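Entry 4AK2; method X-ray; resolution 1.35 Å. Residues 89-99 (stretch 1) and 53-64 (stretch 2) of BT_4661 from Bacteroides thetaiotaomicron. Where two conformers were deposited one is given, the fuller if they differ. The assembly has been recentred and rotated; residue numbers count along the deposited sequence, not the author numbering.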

# COMPACT_ATOMS: atom_id res chain seq x y z
N CYS A 89 5.55 2.35 5.53
CA CYS A 89 4.53 3.11 4.85
C CYS A 89 3.35 3.37 5.76
O CYS A 89 3.07 2.61 6.69
CB CYS A 89 4.03 2.35 3.61
SG CYS A 89 5.20 2.18 2.26
N GLY A 90 2.64 4.45 5.45
CA GLY A 90 1.39 4.77 6.12
C GLY A 90 0.30 4.99 5.08
O GLY A 90 0.57 5.14 3.85
N MET A 91 -0.94 5.07 5.52
CA MET A 91 -2.10 5.22 4.64
C MET A 91 -3.15 6.07 5.37
O MET A 91 -3.41 5.81 6.57
CB MET A 91 -2.66 3.83 4.32
CG MET A 91 -3.95 3.85 3.54
SD MET A 91 -4.65 2.19 3.50
CE MET A 91 -6.10 2.50 2.50
N VAL A 92 -3.74 7.03 4.69
CA VAL A 92 -4.88 7.78 5.16
C VAL A 92 -6.03 7.63 4.17
O VAL A 92 -5.80 7.36 2.97
CB VAL A 92 -4.59 9.28 5.43
CG1 VAL A 92 -3.40 9.46 6.37
CG2 VAL A 92 -4.33 10.01 4.12
N MET A 93 -7.26 7.82 4.59
CA MET A 93 -8.40 8.03 3.71
C MET A 93 -8.81 9.49 3.79
O MET A 93 -9.09 10.00 4.90
CB MET A 93 -9.58 7.12 4.10
CG MET A 93 -9.35 5.65 3.81
SD MET A 93 -9.17 5.21 2.04
CE MET A 93 -10.75 5.77 1.46
N VAL A 94 -8.82 10.16 2.63
CA VAL A 94 -9.29 11.55 2.50
C VAL A 94 -10.70 11.57 2.01
O VAL A 94 -11.01 10.85 1.03
CB VAL A 94 -8.38 12.38 1.61
CG1 VAL A 94 -8.96 13.78 1.42
CG2 VAL A 94 -7.00 12.42 2.20
N THR A 95 -11.56 12.32 2.72
CA THR A 95 -12.92 12.52 2.21
C THR A 95 -13.10 13.98 1.84
O THR A 95 -12.74 14.87 2.63
CB THR A 95 -13.96 12.11 3.27
OG1 THR A 95 -13.77 10.72 3.56
CG2 THR A 95 -15.38 12.28 2.77
N ALA A 96 -13.57 14.24 0.63
CA ALA A 96 -13.95 15.58 0.22
C ALA A 96 -15.44 15.66 -0.00
O ALA A 96 -16.01 14.79 -0.68
CB ALA A 96 -13.20 15.93 -1.05
N THR A 97 -16.08 16.70 0.56
CA THR A 97 -17.51 16.84 0.43
C THR A 97 -17.85 18.17 -0.20
O THR A 97 -17.34 19.22 0.22
CB THR A 97 -18.19 16.71 1.81
OG1 THR A 97 -17.88 15.43 2.35
CG2 THR A 97 -19.75 16.85 1.71
N ALA A 98 -18.71 18.09 -1.22
CA ALA A 98 -19.27 19.26 -1.89
C ALA A 98 -20.70 19.48 -1.40
O ALA A 98 -21.54 18.57 -1.43
CB ALA A 98 -19.28 19.07 -3.41
N GLY A 99 -21.00 20.69 -0.95
CA GLY A 99 -22.36 21.00 -0.54
C GLY A 99 -22.72 20.57 0.88
O GLY A 99 -21.84 20.19 1.66
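Stretch 2 (53-64) SSLKWEVELKHN

Stretch 2 lies beside stretch 1 as its antiparallel neighbour in a β-sheet, joined to it by nine backbone hydrogen bonds. The shortest are Lys56 N to Thr97 O, Glu58 N to Thr95 O and Thr95 N to Glu58 O, each 2.8 Å; Thr97 N to Lys56 O, Glu60 N to Met93 O and Met93 N to Glu60 O follow at 2.9 Å. Each of the pairs Thr97–Lys56, Thr95–Glu58 and Met93–Glu60 thus closes a two-bond ring, with CA atoms 5.0, 5.0 and 5.2 Å apart. At the far end the register slips by one residue in a β-bulge: Met91 O accepts from both Lys62 N (2.9 Å) and His63 N (3.0 Å), while Met91 N donates to His63 O (3.0 Å). Lys62, with phi/psi of -101/-48°, departs from the extended conformation that the other residues of its strand keep, which lets two successive amides reach one carbonyl.

The strand of stretch 1 runs from Cys89 to Ala98, that of stretch 2 through to His63; their axes approach to 4.6 Å and their N-to-C directions make an angle of 148°. Between the hydrogen-bonded pairs, CA-H...O contacts fill in the ladder, among them Ala96 CA to Lys56 O and Val94 CA to Glu58 O, both 3.3 Å. The oxygen of one water lies 2.9 Å from Lys56 O, 2.7 Å from Glu58 OE1 and 2.6 Å from Thr97 OG1, linking the two strands.

Side chains alternate between the two faces. On one, Val92, Val94 and Ala96 meet Leu61, Val59 and Trp57 in an apolar layer. Ala96 CB sits over a face of the indole, 4.1 Å from the centroid of the Trp57 six-membered ring, a CH-pi contact close to the ring normal; Val94 CG1 instead meets the ring edge, 3.7 Å from Trp57 CE3. Val92 CB packs on Val59 CG2 at 3.6 Å, and Val92 CG1 lies 4.0 Å from Leu61 CD2. Leu55 extends this apolar contact, its CD2 3.6 Å from Ala98 CB and its CD1 4.1 Å from Ala96 CB.

The other face carries Met91, Met93, Thr95 and Thr97 beside His63, Glu60, Glu58 and Lys56. Met93 CG touches Lys62 CG at 3.8 Å, and Met91 SD approaches Lys62 CB at 4.1 Å. Cys89 O lies at the imidazole edge, 3.3 Å from His63 CD2. Gly90 CA comes within 3.1 Å of His63 O, where an ideal CB on Gly90 would clash with that oxygen. Together the stretches bury 842 Å².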

# COMPACT_ATOMS: atom_id res chain seq x y z
N SER A 53 -11.22 24.66 -3.52
CA SER A 53 -11.43 25.52 -2.35
C SER A 53 -12.91 25.64 -1.97
O SER A 53 -13.25 26.44 -1.13
CB SER A 53 -10.79 26.91 -2.53
OG SER A 53 -11.40 27.60 -3.61
N SER A 54 -13.76 24.81 -2.59
CA SER A 54 -15.19 24.72 -2.24
C SER A 54 -15.51 23.44 -1.50
O SER A 54 -16.66 23.25 -1.11
CB SER A 54 -16.07 24.76 -3.49
OG SER A 54 -15.98 23.51 -4.21
N LEU A 55 -14.53 22.57 -1.34
CA LEU A 55 -14.77 21.27 -0.73
C LEU A 55 -14.42 21.25 0.75
O LEU A 55 -13.48 21.93 1.15
CB LEU A 55 -13.91 20.22 -1.46
CG LEU A 55 -14.28 20.06 -2.93
CD1 LEU A 55 -13.28 19.16 -3.62
CD2 LEU A 55 -15.68 19.50 -3.08
N LYS A 56 -15.16 20.47 1.55
CA LYS A 56 -14.81 20.23 2.96
C LYS A 56 -13.89 19.00 2.97
O LYS A 56 -14.28 17.91 2.50
CB LYS A 56 -16.03 19.94 3.85
CG LYS A 56 -15.71 19.54 5.31
N TRP A 57 -12.68 19.19 3.50
CA TRP A 57 -11.66 18.11 3.52
C TRP A 57 -11.61 17.49 4.88
O TRP A 57 -11.45 18.19 5.86
CB TRP A 57 -10.31 18.67 3.13
CG TRP A 57 -10.30 19.25 1.74
CD1 TRP A 57 -10.58 20.55 1.37
CD2 TRP A 57 -10.04 18.53 0.51
NE1 TRP A 57 -10.47 20.70 0.02
CE2 TRP A 57 -10.14 19.50 -0.55
CE3 TRP A 57 -9.70 17.23 0.20
CZ2 TRP A 57 -9.94 19.15 -1.86
CZ3 TRP A 57 -9.50 16.88 -1.13
CH2 TRP A 57 -9.63 17.83 -2.14
N GLU A 58 -11.70 16.17 4.91
CA GLU A 58 -11.55 15.36 6.11
C GLU A 58 -10.54 14.24 5.90
O GLU A 58 -10.31 13.79 4.77
CB GLU A 58 -12.88 14.75 6.49
CG GLU A 58 -13.97 15.75 6.83
CD GLU A 58 -15.26 15.03 7.12
OE1 GLU A 58 -16.01 14.73 6.18
OE2 GLU A 58 -15.52 14.74 8.29
N VAL A 59 -9.93 13.78 7.01
CA VAL A 59 -8.95 12.70 6.93
C VAL A 59 -9.17 11.70 8.05
O VAL A 59 -9.61 12.08 9.14
CB VAL A 59 -7.48 13.23 6.90
CG1 VAL A 59 -7.07 13.74 8.27
CG2 VAL A 59 -6.50 12.18 6.40
N GLU A 60 -8.89 10.43 7.75
CA GLU A 60 -8.86 9.36 8.74
C GLU A 60 -7.56 8.59 8.60
O GLU A 60 -7.28 8.08 7.47
CB GLU A 60 -10.04 8.38 8.57
CG GLU A 60 -10.04 7.30 9.66
CD GLU A 60 -11.20 6.35 9.56
OE1 GLU A 60 -11.81 6.24 8.49
OE2 GLU A 60 -11.49 5.68 10.57
N LEU A 61 -6.74 8.51 9.63
CA LEU A 61 -5.56 7.67 9.60
C LEU A 61 -5.93 6.19 9.56
O LEU A 61 -6.73 5.71 10.38
CB LEU A 61 -4.65 7.97 10.80
CG LEU A 61 -3.28 7.34 10.97
CD1 LEU A 61 -3.39 5.88 11.45
CD2 LEU A 61 -2.46 7.42 9.69
N LYS A 62 -5.43 5.44 8.57
CA LYS A 62 -5.64 3.99 8.53
C LYS A 62 -4.44 3.20 9.01
O LYS A 62 -4.58 2.31 9.85
CB LYS A 62 -6.04 3.51 7.12
CG LYS A 62 -7.27 4.23 6.63
CD LYS A 62 -8.49 4.00 7.49
CE LYS A 62 -9.00 2.58 7.34
NZ LYS A 62 -10.41 2.51 7.80
N HIS A 63 -3.25 3.53 8.52
CA HIS A 63 -2.05 2.79 8.87
C HIS A 63 -0.90 3.74 9.18
O HIS A 63 -0.70 4.71 8.45
CB HIS A 63 -1.66 1.82 7.74
CG HIS A 63 -0.66 0.79 8.22
ND1 HIS A 63 -1.04 -0.23 9.04
CD2 HIS A 63 0.71 0.70 8.08
CE1 HIS A 63 0.05 -0.94 9.40
NE2 HIS A 63 1.12 -0.39 8.80
N ASN A 64 -0.13 3.54 10.27
CA ASN A 64 -0.19 2.43 11.22
C ASN A 64 -0.91 2.93 12.48
O ASN A 64 -0.49 3.92 13.11
CB ASN A 64 1.26 2.04 11.56
CG ASN A 64 1.38 0.83 12.47
OD1 ASN A 64 0.51 0.51 13.28
ND2 ASN A 64 2.50 0.12 12.32
O HOH W 1 -15.64 15.62 3.71